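Putative DNA-binding protein (PDB 2NMU) is of uncertain function but carries a Plants and Prokaryotes Conserved domain, forms a trimer and may bind DNA. Local coordinates at residues 42-47 with 120-125. Numbering follows the deposited sequence.
Sequences NQLRAA and LVIGEL
Ala47 CB lies 4.0 Å from Ile122 CG2, the methyl branch that stands anti to the backbone N of Ile122. Leu44 CD1 meets the same methyl more loosely, at 4.3 Å, while its other branch, CD2, rests against the aliphatic part of Glu124, 3.9 Å from CG. Phe38 of helix 31-42 touches both Leu44 and Ile122, and Leu35 also packs on Ile122, so this apolar patch lies against the helix. At the loop end of the strand a smaller pair forms, Ala46 CB against Leu125 CB at 4.2 Å, and Phe20 of the third subunit packs on Leu125.

Topologically, residues 42-47 form the link between helix 31-42, closed at Gln43 by a Schellman motif with positive phi, and strand 47-56, which enters the antiparallel sheet of the PCC domain beside strand 114-124. Ala47 and Glu124 make a non-hydrogen-bonded antiparallel pair with CA atoms 4.2 Å apart, and the bond from Leu125 N to Ala46 O (2.8 Å) flanks it.

Glu124 supplies the polar edge. CG is anti to the backbone N (chi1 162°) and the chain then bends at chi2 (75°), which brings the carboxylate up against the amides of the linker. There its two oxygens take successive backbone amides, both on their syn sides: Arg45 N meets OE2 at 2.9 Å, nearly straight at 169°, and Ala46 N meets OE1 at 3.0 Å. Two donors on two oxygens limit rotation of the group, though each lies somewhat out of the carboxylate plane. The Arg45 side chain leads away from this site; it is Arg148 that forms a salt bridge with OE2, which would be expected to favour the ionised carboxylate.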
loop_
_atom_site.group_PDB
_atom_site.type_symbol
_atom_site.label_atom_id
_atom_site.label_comp_id
_atom_site.label_asym_id
_atom_site.label_seq_id
_atom_site.Cartn_x
_atom_site.Cartn_y
_atom_site.Cartn_z
ATOM N N ASN A 42 3.760 20.945 8.606
ATOM C CA ASN A 42 2.502 20.627 9.258
ATOM C C ASN A 42 2.660 20.037 10.649
ATOM O O ASN A 42 1.673 19.661 11.281
ATOM C CB ASN A 42 1.692 19.678 8.378
ATOM C CG ASN A 42 1.407 20.264 7.017
ATOM O OD1 ASN A 42 2.121 19.998 6.047
ATOM N ND2 ASN A 42 0.368 21.082 6.937
ATOM N N GLN A 43 3.898 19.979 11.126
ATOM C CA GLN A 43 4.198 19.435 12.447
ATOM C C GLN A 43 3.501 18.096 12.685
ATOM O O GLN A 43 2.827 17.901 13.696
ATOM C CB GLN A 43 3.792 20.442 13.528
ATOM C CG GLN A 43 4.615 21.728 13.499
ATOM C CD GLN A 43 6.044 21.521 13.969
ATOM O OE1 GLN A 43 6.292 21.311 15.155
ATOM N NE2 GLN A 43 6.990 21.569 13.040
ATOM N N LEU A 44 3.670 17.172 11.745
ATOM C CA LEU A 44 3.069 15.849 11.860
ATOM C C LEU A 44 3.824 15.035 12.919
ATOM O O LEU A 44 5.055 14.975 12.907
ATOM C CB LEU A 44 3.109 15.147 10.500
ATOM C CG LEU A 44 2.425 15.925 9.366
ATOM C CD1 LEU A 44 2.445 15.098 8.088
ATOM C CD2 LEU A 44 0.987 16.260 9.763
ATOM N N ARG A 45 3.082 14.408 13.830
ATOM C CA ARG A 45 3.692 13.634 14.907
ATOM C C ARG A 45 3.465 12.121 14.829
ATOM O O ARG A 45 4.114 11.361 15.543
ATOM C CB ARG A 45 3.184 14.129 16.269
ATOM C CG ARG A 45 3.393 15.615 16.547
ATOM C CD ARG A 45 4.849 16.024 16.390
ATOM N NE ARG A 45 5.758 15.238 17.223
ATOM C CZ ARG A 45 5.817 15.303 18.551
ATOM N NH1 ARG A 45 5.015 16.125 19.218
ATOM N NH2 ARG A 45 6.679 14.543 19.212
ATOM N N ALA A 46 2.547 11.687 13.975
ATOM C CA ALA A 46 2.253 10.261 13.837
ATOM C C ALA A 46 1.625 10.041 12.467
ATOM O O ALA A 46 0.417 9.838 12.347
ATOM C CB ALA A 46 1.292 9.820 14.939
ATOM N N ALA A 47 2.464 10.071 11.438
ATOM C CA ALA A 47 1.998 9.930 10.068
ATOM C C ALA A 47 2.445 8.650 9.377
ATOM O O ALA A 47 3.346 7.956 9.844
ATOM C CB ALA A 47 2.467 11.127 9.265
ATOM N N LEU A 120 1.300 11.598 -3.512
ATOM C CA LEU A 120 1.215 11.001 -2.192
ATOM C C LEU A 120 -0.016 11.397 -1.402
ATOM O O LEU A 120 -0.498 12.521 -1.503
ATOM C CB LEU A 120 2.432 11.416 -1.361
ATOM C CG LEU A 120 3.843 11.005 -1.772
ATOM C CD1 LEU A 120 4.815 12.136 -1.469
ATOM C CD2 LEU A 120 4.231 9.742 -1.024
ATOM N N VAL A 121 -0.519 10.453 -0.617
ATOM C CA VAL A 121 -1.628 10.730 0.279
ATOM C C VAL A 121 -1.019 10.320 1.610
ATOM O O VAL A 121 -0.663 9.159 1.807
ATOM C CB VAL A 121 -2.867 9.872 -0.014
ATOM C CG1 VAL A 121 -3.936 10.131 1.047
ATOM C CG2 VAL A 121 -3.416 10.210 -1.394
ATOM N N ILE A 122 -0.863 11.283 2.507
ATOM C CA ILE A 122 -0.265 11.012 3.799
ATOM C C ILE A 122 -1.299 11.150 4.902
ATOM O O ILE A 122 -2.068 12.106 4.927
ATOM C CB ILE A 122 0.908 11.978 4.060
ATOM C CG1 ILE A 122 2.007 11.735 3.020
ATOM C CG2 ILE A 122 1.448 11.788 5.475
ATOM C CD1 ILE A 122 3.136 12.750 3.057
ATOM N N GLY A 123 -1.326 10.169 5.793
ATOM C CA GLY A 123 -2.255 10.210 6.903
ATOM C C GLY A 123 -1.532 10.622 8.170
ATOM O O GLY A 123 -0.356 10.315 8.346
ATOM N N GLU A 124 -2.238 11.343 9.035
ATOM C CA GLU A 124 -1.708 11.796 10.320
ATOM C C GLU A 124 -2.731 11.343 11.368
ATOM O O GLU A 124 -3.933 11.471 11.154
ATOM C CB GLU A 124 -1.572 13.324 10.340
ATOM C CG GLU A 124 -1.459 13.925 11.742
ATOM C CD GLU A 124 -0.096 13.725 12.381
ATOM O OE1 GLU A 124 0.640 12.806 11.969
ATOM O OE2 GLU A 124 0.237 14.486 13.317
ATOM N N LEU A 125 -2.251 10.794 12.479
ATOM C CA LEU A 125 -3.119 10.305 13.553
ATOM C C LEU A 125 -3.030 11.291 14.716
ATOM O O LEU A 125 -2.160 11.170 15.572
ATOM C CB LEU A 125 -2.646 8.914 13.991
ATOM C CG LEU A 125 -2.609 7.871 12.864
ATOM C CD1 LEU A 125 -1.778 6.666 13.286
ATOM C CD2 LEU A 125 -4.027 7.453 12.514
#